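Local coordinates for proteasome accessory factor B/C (PafBC) (Paenarthrobacter aurescens, PDB 6SJ9), which acts as a transcriptional regulator of the bacterial DNA damage response, probably binding DNA through its winged helix-turn-helix domains, at residues Ser478-Val484 / Tyr528-Trp534; Ala491-Ile495 / Leu551-Leu557; Val153-Met157 / Pro182-Gly186; Gln363-Gln368 / Trp406-Tyr412. All blocks are in the same frame, centred on the assembly; numbering follows the deposited sequence.

Overall arrangement
From the N terminus, contact 3 (153-157 / 182-186) closes first, seating the helix of the first WYL domain on its own sheet. Contact 4 (363-368 / 406-412) follows in series and closes the second winged helix-turn-helix. The two touch, their centres about 11 Å apart: the backbones of L185 and W406 pair, and strand 404-407 runs antiparallel to 175-188, extending the sheet of the first WYL domain. On the far side of the chain's centre, contacts 1 and 2 cross, their segments alternating in sequence. Both tie residues leading into or lying on helix 489-501 to the sheet of the second WYL domain, meeting at V484, F492, W534 and L551. Centres of contacts 2 and 3 are about 51 Å apart.

Contact 1 (Ser478-Val484 / Tyr528-Trp534); sequences SVSGQSV and YSLDSTW
Two good direct hydrogen bonds, and a third that is weak, pin an irregular connector, 478-484, across the tip of a β-hairpin in the second WYL domain, an Sm-fold sheet. S529 N donates to V479 O (2.9 Å), and the indole W534 NE1 donates to S483 O (3.0 Å), with the weak bond running from W534 NE1 to Q482 O (3.3 Å). A water bridges S478 O and S529 OG, 2.7 Å from each. The register starts with V479 beside S529 (CA-CA 4.9 Å) and widens to Q482 beside S532 (6.2 Å); V479 CA also lies 3.4 Å from S529 O in a CA-H...O contact.

Each segment is braced internally. S478 OG accepts from S480 N (3.0 Å), an ST turn, and from G481 N (2.7 Å), an ST motif; together they curl the connector. The hairpin reverses through a type I' turn, L530 to T533, with D531 and S532 both at positive phi; L530 N to T533 O is 2.8 Å and T533 N to L530 O 2.9 Å.

Packing centres on W534 (chi1 m, chi2 near 98°), whose ring edge faces the carbonyls of S480, Q482 and S483 while F492 meets it edge-to-face. Q482 (chi1 t, chi2 p) brings its CB to 3.5 Å from S529 OG and its OE1 to 3.4 Å from S532 CA. At the far end, V484 CG2 rests 3.6 Å from W534 NE1.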
# COMPACT_ATOMS: atom_id res chain seq x y z
N SER A 478 4.19 -15.84 -8.74
CA SER A 478 5.09 -16.75 -8.05
C SER A 478 6.15 -15.99 -7.26
O SER A 478 6.68 -14.98 -7.70
CB SER A 478 5.78 -17.66 -9.09
OG SER A 478 6.75 -18.50 -8.50
N VAL A 479 6.54 -16.56 -6.12
CA VAL A 479 7.67 -16.06 -5.35
C VAL A 479 8.87 -16.99 -5.48
O VAL A 479 9.85 -16.85 -4.74
CB VAL A 479 7.29 -15.82 -3.87
CG1 VAL A 479 6.16 -14.82 -3.78
CG2 VAL A 479 6.85 -17.14 -3.27
N SER A 480 8.82 -17.94 -6.42
CA SER A 480 9.91 -18.90 -6.59
C SER A 480 10.22 -19.29 -8.04
O SER A 480 11.29 -19.85 -8.28
CB SER A 480 9.61 -20.18 -5.82
OG SER A 480 8.73 -20.94 -6.62
N GLY A 481 9.34 -19.13 -8.99
CA GLY A 481 9.68 -19.74 -10.28
C GLY A 481 10.66 -18.99 -11.17
O GLY A 481 11.19 -19.58 -12.12
N GLN A 482 10.96 -17.73 -10.86
CA GLN A 482 11.73 -16.89 -11.75
C GLN A 482 13.04 -17.56 -12.15
O GLN A 482 13.70 -18.22 -11.34
CB GLN A 482 11.98 -15.55 -11.06
CG GLN A 482 12.94 -14.59 -11.76
CD GLN A 482 12.32 -13.94 -13.01
OE1 GLN A 482 11.09 -13.79 -13.11
NE2 GLN A 482 13.18 -13.54 -13.94
N SER A 483 13.43 -17.41 -13.40
CA SER A 483 14.71 -17.94 -13.75
C SER A 483 15.81 -17.09 -13.12
O SER A 483 15.56 -16.02 -12.56
CB SER A 483 14.84 -18.01 -15.27
OG SER A 483 14.57 -16.75 -15.82
N VAL A 484 17.04 -17.59 -13.21
CA VAL A 484 18.19 -16.99 -12.56
C VAL A 484 19.20 -16.62 -13.64
O VAL A 484 19.60 -17.48 -14.43
CB VAL A 484 18.80 -17.99 -11.55
CG1 VAL A 484 19.94 -17.38 -10.73
CG2 VAL A 484 17.71 -18.52 -10.65
N TYR A 528 13.82 -16.10 -2.45
CA TYR A 528 12.51 -15.80 -3.05
C TYR A 528 12.71 -14.73 -4.11
O TYR A 528 13.69 -13.97 -4.06
CB TYR A 528 11.47 -15.37 -1.99
CG TYR A 528 11.91 -14.11 -1.28
CD1 TYR A 528 12.86 -14.17 -0.26
CD2 TYR A 528 11.41 -12.87 -1.63
CE1 TYR A 528 13.29 -12.99 0.38
CE2 TYR A 528 11.80 -11.73 -1.01
CZ TYR A 528 12.75 -11.78 0.01
OH TYR A 528 13.15 -10.59 0.63
N SER A 529 11.80 -14.71 -5.11
CA SER A 529 11.83 -13.69 -6.15
C SER A 529 10.59 -12.82 -6.13
O SER A 529 9.51 -13.28 -5.76
CB SER A 529 12.00 -14.33 -7.53
OG SER A 529 11.06 -15.37 -7.65
N LEU A 530 10.75 -11.60 -6.60
CA LEU A 530 9.69 -10.62 -6.72
C LEU A 530 10.01 -9.71 -7.88
O LEU A 530 11.13 -9.20 -7.95
CB LEU A 530 9.56 -9.71 -5.49
CG LEU A 530 9.08 -10.28 -4.20
CD1 LEU A 530 9.12 -9.17 -3.19
CD2 LEU A 530 7.70 -10.78 -4.45
N ASP A 531 9.05 -9.50 -8.79
CA ASP A 531 9.28 -8.57 -9.90
C ASP A 531 10.55 -8.92 -10.66
O ASP A 531 11.44 -8.09 -10.83
CB ASP A 531 9.34 -7.11 -9.40
CG ASP A 531 9.24 -6.09 -10.56
OD1 ASP A 531 8.80 -6.50 -11.66
OD2 ASP A 531 9.64 -4.92 -10.38
N SER A 532 10.69 -10.20 -10.99
CA SER A 532 11.84 -10.74 -11.73
C SER A 532 13.19 -10.57 -10.98
O SER A 532 14.25 -10.70 -11.60
CB SER A 532 11.94 -10.09 -13.11
OG SER A 532 10.75 -10.33 -13.83
N THR A 533 13.18 -10.34 -9.66
CA THR A 533 14.40 -10.18 -8.87
C THR A 533 14.52 -11.22 -7.77
O THR A 533 13.56 -11.45 -7.02
CB THR A 533 14.47 -8.77 -8.28
OG1 THR A 533 14.27 -7.83 -9.33
CG2 THR A 533 15.82 -8.50 -7.62
N TRP A 534 15.72 -11.80 -7.62
CA TRP A 534 15.95 -12.75 -6.54
C TRP A 534 16.45 -12.04 -5.29
O TRP A 534 17.28 -11.14 -5.35
CB TRP A 534 16.92 -13.87 -6.95
CG TRP A 534 16.23 -14.90 -7.78
CD1 TRP A 534 16.23 -14.98 -9.15
CD2 TRP A 534 15.35 -15.92 -7.31
NE1 TRP A 534 15.42 -16.02 -9.55
CE2 TRP A 534 14.88 -16.62 -8.44
CE3 TRP A 534 14.95 -16.33 -6.03
CZ2 TRP A 534 14.01 -17.72 -8.34
CZ3 TRP A 534 14.06 -17.42 -5.92
CH2 TRP A 534 13.59 -18.10 -7.10
O HOH W 1 8.87 -14.92 -9.23

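Contact 2 (Ala491-Ile495 / Leu551-Leu557); sequences AFAAI and LDRVESL
The backbones stay apart here: A491 and L557 make the nearest CA pair, at 6.4 Å. Segment 491-495 is regular α-helix, with I495 N bonded to A491 O at 2.9 Å. Facing it, 551-557 starts as a 3-10 turn, closed by V554 N to L551 O at 3.0 Å, then turns a corner at E555 and runs on as a strand.

All the contacts between the two segments are apolar. A491 CB projects into a hollow of three side chains, 3.9 Å from L551 CD1, 4.0 Å from L557 CD1 and 4.1 Å from V554 CG1. One helical turn on, I495 (chi1 m, chi2 t) lays CD1 3.6 Å from L551 CD1 and CG1 3.5 Å from L557 CD1. This is the Sm-fold of the second WYL domain, whose helix packs on a five-stranded antiparallel sheet; just at the corner, E555 and S556 both face R508 in a classic β-bulge. L551 (chi1 t, chi2 p) also places CD2 3.9 Å from F492 CB.

Polar groups of 551-557 look to other neighbours. R553 forms a salt bridge with D584 and D552 one with R550, while the L551 backbone bonds to W534.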
# COMPACT_ATOMS: atom_id res chain seq x y z
N ALA A 491 25.82 -17.93 -6.74
CA ALA A 491 25.33 -17.51 -5.43
C ALA A 491 23.97 -18.17 -5.11
O ALA A 491 23.70 -18.55 -3.95
CB ALA A 491 25.25 -15.99 -5.39
N PHE A 492 23.12 -18.34 -6.13
CA PHE A 492 21.83 -19.01 -5.92
C PHE A 492 22.03 -20.44 -5.40
O PHE A 492 21.39 -20.85 -4.43
CB PHE A 492 21.02 -19.00 -7.23
CG PHE A 492 19.65 -19.58 -7.11
CD1 PHE A 492 19.45 -20.96 -7.14
CD2 PHE A 492 18.55 -18.75 -7.01
CE1 PHE A 492 18.14 -21.51 -7.04
CE2 PHE A 492 17.26 -19.28 -6.91
CZ PHE A 492 17.05 -20.67 -6.94
N ALA A 493 22.97 -21.18 -5.99
CA ALA A 493 23.23 -22.55 -5.55
C ALA A 493 23.88 -22.59 -4.16
O ALA A 493 23.55 -23.46 -3.33
CB ALA A 493 24.13 -23.25 -6.58
N ALA A 494 24.78 -21.66 -3.86
CA ALA A 494 25.39 -21.69 -2.52
C ALA A 494 24.37 -21.36 -1.43
O ALA A 494 24.32 -22.02 -0.37
CB ALA A 494 26.58 -20.74 -2.48
N ILE A 495 23.49 -20.39 -1.68
CA ILE A 495 22.43 -20.10 -0.72
C ILE A 495 21.49 -21.29 -0.57
O ILE A 495 21.11 -21.67 0.54
CB ILE A 495 21.66 -18.84 -1.14
CG1 ILE A 495 22.58 -17.62 -0.99
CG2 ILE A 495 20.36 -18.68 -0.32
CD1 ILE A 495 22.03 -16.36 -1.52
N LEU A 551 20.22 -10.80 -4.47
CA LEU A 551 21.18 -11.76 -5.02
C LEU A 551 22.15 -11.07 -5.97
O LEU A 551 23.36 -11.37 -5.97
CB LEU A 551 20.43 -12.88 -5.74
CG LEU A 551 21.26 -14.14 -6.01
CD1 LEU A 551 21.66 -14.73 -4.70
CD2 LEU A 551 20.40 -15.15 -6.72
N ASP A 552 21.65 -10.11 -6.76
CA ASP A 552 22.53 -9.52 -7.75
C ASP A 552 23.44 -8.52 -7.13
O ASP A 552 24.16 -7.85 -7.86
CB ASP A 552 21.74 -8.86 -8.92
CG ASP A 552 20.92 -7.61 -8.52
OD1 ASP A 552 21.11 -6.98 -7.45
OD2 ASP A 552 20.03 -7.23 -9.33
N ARG A 553 23.45 -8.41 -5.78
CA ARG A 553 24.46 -7.60 -5.11
C ARG A 553 25.46 -8.42 -4.33
O ARG A 553 26.33 -7.85 -3.68
CB ARG A 553 23.82 -6.51 -4.23
CG ARG A 553 23.31 -5.44 -5.18
CD ARG A 553 23.09 -4.07 -4.63
NE ARG A 553 23.77 -3.70 -3.39
CZ ARG A 553 23.26 -2.76 -2.60
NH1 ARG A 553 22.13 -2.18 -2.98
NH2 ARG A 553 23.84 -2.41 -1.48
N VAL A 554 25.38 -9.74 -4.40
CA VAL A 554 26.37 -10.57 -3.74
C VAL A 554 27.68 -10.47 -4.48
O VAL A 554 27.75 -10.78 -5.68
CB VAL A 554 25.88 -12.02 -3.68
CG1 VAL A 554 27.01 -12.96 -3.24
CG2 VAL A 554 24.72 -12.09 -2.71
N GLU A 555 28.75 -10.14 -3.77
CA GLU A 555 30.06 -10.28 -4.40
C GLU A 555 30.59 -11.68 -4.22
O GLU A 555 31.07 -12.28 -5.18
CB GLU A 555 31.08 -9.29 -3.84
CG GLU A 555 32.30 -9.14 -4.74
CD GLU A 555 33.49 -9.95 -4.27
OE1 GLU A 555 34.26 -10.43 -5.13
OE2 GLU A 555 33.69 -10.09 -3.03
N SER A 556 30.44 -12.26 -3.04
CA SER A 556 30.77 -13.68 -2.92
C SER A 556 30.11 -14.20 -1.66
O SER A 556 29.82 -13.45 -0.73
CB SER A 556 32.30 -13.90 -2.89
OG SER A 556 32.80 -13.42 -1.68
N LEU A 557 29.88 -15.52 -1.66
CA LEU A 557 29.31 -16.23 -0.52
C LEU A 557 30.09 -17.50 -0.35
O LEU A 557 30.25 -18.24 -1.34
CB LEU A 557 27.86 -16.61 -0.78
CG LEU A 557 26.84 -15.51 -0.67
CD1 LEU A 557 25.61 -15.99 -1.38
CD2 LEU A 557 26.54 -15.36 0.77

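Contact 3 (Val153-Met157 / Pro182-Gly186)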
# COMPACT_ATOMS: atom_id res chain seq x y z
N VAL A 153 -10.40 11.52 16.52
CA VAL A 153 -11.83 11.21 16.42
C VAL A 153 -12.13 9.89 17.13
O VAL A 153 -13.09 9.79 17.88
CB VAL A 153 -12.28 11.18 14.95
CG1 VAL A 153 -13.73 10.62 14.85
CG2 VAL A 153 -12.31 12.62 14.44
N VAL A 154 -11.30 8.87 16.87
CA VAL A 154 -11.48 7.57 17.52
C VAL A 154 -11.38 7.72 19.05
O VAL A 154 -12.10 7.07 19.80
CB VAL A 154 -10.42 6.55 17.00
CG1 VAL A 154 -10.34 5.34 17.86
CG2 VAL A 154 -10.76 6.08 15.56
N ALA A 155 -10.41 8.52 19.52
CA ALA A 155 -10.24 8.74 20.95
C ALA A 155 -11.42 9.52 21.52
O ALA A 155 -11.95 9.17 22.56
CB ALA A 155 -8.90 9.50 21.23
N ALA A 156 -11.90 10.52 20.78
CA ALA A 156 -13.06 11.28 21.23
C ALA A 156 -14.28 10.37 21.41
O ALA A 156 -15.00 10.46 22.40
CB ALA A 156 -13.33 12.39 20.20
N MSE A 157 -14.51 9.49 20.45
CA MSE A 157 -15.69 8.62 20.55
C MSE A 157 -15.53 7.62 21.66
O MSE A 157 -16.49 7.30 22.33
CB MSE A 157 -15.95 7.84 19.22
CG MSE A 157 -16.02 8.69 18.00
SE MSE A 157 -16.73 7.66 16.37
CE MSE A 157 -15.02 6.75 15.95
N PRO A 182 -18.85 13.53 17.78
CA PRO A 182 -18.56 12.62 16.64
C PRO A 182 -19.34 11.32 16.74
O PRO A 182 -19.33 10.66 17.78
CB PRO A 182 -17.06 12.37 16.75
CG PRO A 182 -16.78 12.57 18.31
CD PRO A 182 -17.67 13.71 18.68
N TRP A 183 -20.07 10.98 15.67
CA TRP A 183 -20.81 9.72 15.59
C TRP A 183 -20.10 8.66 14.78
O TRP A 183 -20.25 7.46 15.06
CB TRP A 183 -22.18 9.92 14.96
CG TRP A 183 -23.08 10.84 15.70
CD1 TRP A 183 -22.86 11.44 16.90
CD2 TRP A 183 -24.38 11.28 15.26
NE1 TRP A 183 -23.96 12.22 17.25
CE2 TRP A 183 -24.89 12.15 16.24
CE3 TRP A 183 -25.14 11.03 14.12
CZ2 TRP A 183 -26.15 12.75 16.12
CZ3 TRP A 183 -26.39 11.65 14.01
CH2 TRP A 183 -26.88 12.48 15.01
N GLY A 184 -19.35 9.07 13.78
CA GLY A 184 -18.69 8.07 12.96
C GLY A 184 -17.75 8.68 11.95
O GLY A 184 -17.82 9.87 11.63
N LEU A 185 -16.82 7.86 11.52
CA LEU A 185 -15.97 8.10 10.39
C LEU A 185 -16.39 7.20 9.24
O LEU A 185 -16.85 6.07 9.44
CB LEU A 185 -14.52 7.84 10.74
CG LEU A 185 -13.87 8.81 11.73
CD1 LEU A 185 -12.68 8.14 12.30
CD2 LEU A 185 -13.45 10.08 10.97
N GLY A 186 -16.18 7.67 8.02
CA GLY A 186 -16.66 6.91 6.88
C GLY A 186 -15.90 7.24 5.62
O GLY A 186 -15.31 8.32 5.48
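This is the helix-on-sheet packing of the first WYL domain, an Sm-fold, with helix 147-159 lying over strand 175-188. The short axes of 153-157 and 182-186 approach to 8.5 Å at an angle of 138°, so the helix runs obliquely against the strand.

Two bumps on the strand do the work, P182 and L185. They lie three residues apart, yet both point toward the helix, because W183 and G184 form a classic β-bulge opposite V195 that uses up an extra residue. The proline ring fits a hollow lined by V153, A156 and M157: P182 CG is 3.9 Å from A156 CB and 4.0 Å from M157 CG, and P182 CB is 4.2 Å from V153 CG1. In return V153 noses in between the two bumps, its CG1 reaching L185 CG at 3.6 Å. L185 CD1 also brushes V154 CG2 at 4.3 Å, though V154 points its CB away from the strand and packs on W406 and I382.

At the bulge the strand offers the helix only backbone, since W183 directs its CB away and a CB on G184 would point away too. Selenomethionine M157 stretches across this bare backbone, its SE 3.8 Å from W183 O and 3.9 Å from G184 N.

Contact 4 (Gln363-Gln368 / Trp406-Tyr412)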
# COMPACT_ATOMS: atom_id res chain seq x y z
N GLN A 363 -22.57 -8.10 10.96
CA GLN A 363 -22.44 -7.33 12.21
C GLN A 363 -21.12 -6.58 12.34
O GLN A 363 -20.94 -5.84 13.32
CB GLN A 363 -22.65 -8.24 13.41
CG GLN A 363 -24.02 -8.89 13.38
CD GLN A 363 -24.48 -9.21 14.76
OE1 GLN A 363 -25.67 -9.06 15.09
NE2 GLN A 363 -23.55 -9.65 15.60
N GLY A 364 -20.20 -6.76 11.41
CA GLY A 364 -18.99 -5.98 11.43
C GLY A 364 -17.98 -6.45 12.47
O GLY A 364 -18.10 -7.49 13.10
N LEU A 365 -17.00 -5.59 12.66
CA LEU A 365 -15.84 -5.87 13.49
C LEU A 365 -16.03 -5.06 14.76
O LEU A 365 -15.99 -3.83 14.70
CB LEU A 365 -14.56 -5.49 12.74
CG LEU A 365 -13.26 -6.00 13.42
CD1 LEU A 365 -12.09 -5.96 12.44
CD2 LEU A 365 -12.92 -5.21 14.65
N HIS A 366 -16.27 -5.75 15.89
CA HIS A 366 -16.37 -5.07 17.19
C HIS A 366 -14.99 -5.03 17.84
O HIS A 366 -14.41 -6.06 18.19
CB HIS A 366 -17.40 -5.75 18.10
CG HIS A 366 -18.80 -5.49 17.66
ND1 HIS A 366 -19.50 -4.37 18.06
CD2 HIS A 366 -19.60 -6.15 16.79
CE1 HIS A 366 -20.69 -4.37 17.49
NE2 HIS A 366 -20.78 -5.44 16.72
N ILE A 367 -14.45 -3.83 17.97
CA ILE A 367 -13.01 -3.71 18.18
C ILE A 367 -12.59 -4.39 19.48
O ILE A 367 -11.65 -5.22 19.48
CB ILE A 367 -12.58 -2.25 18.12
CG1 ILE A 367 -12.59 -1.82 16.66
CG2 ILE A 367 -11.13 -2.11 18.63
CD1 ILE A 367 -12.50 -0.34 16.48
N GLN A 368 -13.26 -4.08 20.60
CA GLN A 368 -12.76 -4.61 21.89
C GLN A 368 -12.79 -6.13 21.89
O GLN A 368 -11.83 -6.79 22.29
CB GLN A 368 -13.57 -4.13 23.09
CG GLN A 368 -12.89 -4.56 24.45
CD GLN A 368 -11.46 -3.95 24.57
OE1 GLN A 368 -11.30 -2.73 24.55
NE2 GLN A 368 -10.44 -4.79 24.68
N TRP A 406 -16.86 3.49 10.31
CA TRP A 406 -16.13 3.27 11.56
C TRP A 406 -16.81 4.08 12.65
O TRP A 406 -16.58 5.29 12.75
CB TRP A 406 -14.69 3.67 11.40
CG TRP A 406 -13.81 3.33 12.55
CD1 TRP A 406 -14.12 3.37 13.89
CD2 TRP A 406 -12.44 2.92 12.46
NE1 TRP A 406 -13.02 3.00 14.63
CE2 TRP A 406 -11.97 2.75 13.80
CE3 TRP A 406 -11.57 2.68 11.39
CZ2 TRP A 406 -10.68 2.32 14.08
CZ3 TRP A 406 -10.25 2.27 11.69
CH2 TRP A 406 -9.84 2.08 13.02
N GLU A 407 -17.64 3.41 13.45
CA GLU A 407 -18.27 4.00 14.63
C GLU A 407 -17.48 3.64 15.89
O GLU A 407 -16.46 2.96 15.82
CB GLU A 407 -19.70 3.51 14.76
CG GLU A 407 -20.56 3.76 13.58
CD GLU A 407 -21.95 3.14 13.74
OE1 GLU A 407 -22.42 2.85 14.86
OE2 GLU A 407 -22.60 3.00 12.71
N ASN A 408 -17.96 4.10 17.05
CA ASN A 408 -17.28 3.80 18.32
C ASN A 408 -17.15 2.30 18.51
O ASN A 408 -18.14 1.60 18.65
CB ASN A 408 -18.05 4.40 19.53
CG ASN A 408 -17.19 4.35 20.83
OD1 ASN A 408 -15.98 4.50 20.75
ND2 ASN A 408 -17.82 4.16 21.98
N ASP A 409 -15.92 1.80 18.54
CA ASP A 409 -15.73 0.37 18.79
C ASP A 409 -16.33 -0.53 17.68
O ASP A 409 -16.57 -1.73 17.90
CB ASP A 409 -16.31 -0.07 20.17
CG ASP A 409 -15.80 -1.49 20.62
OD1 ASP A 409 -14.57 -1.66 20.74
OD2 ASP A 409 -16.60 -2.44 20.83
N HIS A 410 -16.59 -0.03 16.47
CA HIS A 410 -17.34 -0.85 15.51
C HIS A 410 -16.98 -0.47 14.08
O HIS A 410 -17.25 0.66 13.65
CB HIS A 410 -18.82 -0.69 15.77
CG HIS A 410 -19.65 -1.63 14.98
ND1 HIS A 410 -20.98 -1.42 14.72
CD2 HIS A 410 -19.34 -2.83 14.41
CE1 HIS A 410 -21.45 -2.43 14.00
NE2 HIS A 410 -20.47 -3.30 13.80
N VAL A 411 -16.33 -1.38 13.34
CA VAL A 411 -15.85 -1.11 11.97
C VAL A 411 -16.47 -2.11 11.01
O VAL A 411 -16.44 -3.32 11.25
CB VAL A 411 -14.30 -1.17 11.85
CG1 VAL A 411 -13.83 -0.55 10.43
CG2 VAL A 411 -13.65 -0.41 12.99
N TYR A 412 -17.04 -1.61 9.92
CA TYR A 412 -17.64 -2.55 8.98
C TYR A 412 -17.54 -1.99 7.57
O TYR A 412 -17.61 -0.78 7.35
CB TYR A 412 -19.10 -2.93 9.36
CG TYR A 412 -20.06 -1.79 9.57
CD1 TYR A 412 -19.97 -0.96 10.69
CD2 TYR A 412 -21.10 -1.57 8.67
CE1 TYR A 412 -20.87 0.08 10.88
CE2 TYR A 412 -22.02 -0.53 8.85
CZ TYR A 412 -21.90 0.29 9.95
OH TYR A 412 -22.80 1.32 10.12
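In this winged helix the short strand 365-366 pairs with the second strand of the wing hairpin, 404-407 / 410-413, just before helix 367-374 begins. L365 and V411 form the antiparallel hydrogen-bonded pair: L365 N gives to V411 O at 2.7 Å and V411 N gives to L365 O at 2.8 Å. H366 and H410 are the next, non-hydrogen-bonded pair, and their rings lie in an offset stack, centroids 4.1 Å apart and planes at 9°.

Where the strand becomes a helix, D409 supplies acceptors for two amides. D409 O takes I367 N at 3.0 Å and D409 OD1 takes Q368 N at 2.8 Å; H366 holds the N-cap position. D409 sits, at positive phi, in the type II turn from E407 to H410, closed by H410 N to E407 O (3.1 Å), with E407 N to H410 O (2.8 Å) completing the pair at the hairpin end. The amide end of Q368 bonds to D372 in its own helix.

On the apolar side, I367 CD1 packs on V411 CG2 at 3.7 Å. At the other end G364 fits closely, as a CB there would clash with H410 and Y412, and H410 NE2 donates to Q363 O at 2.6 Å.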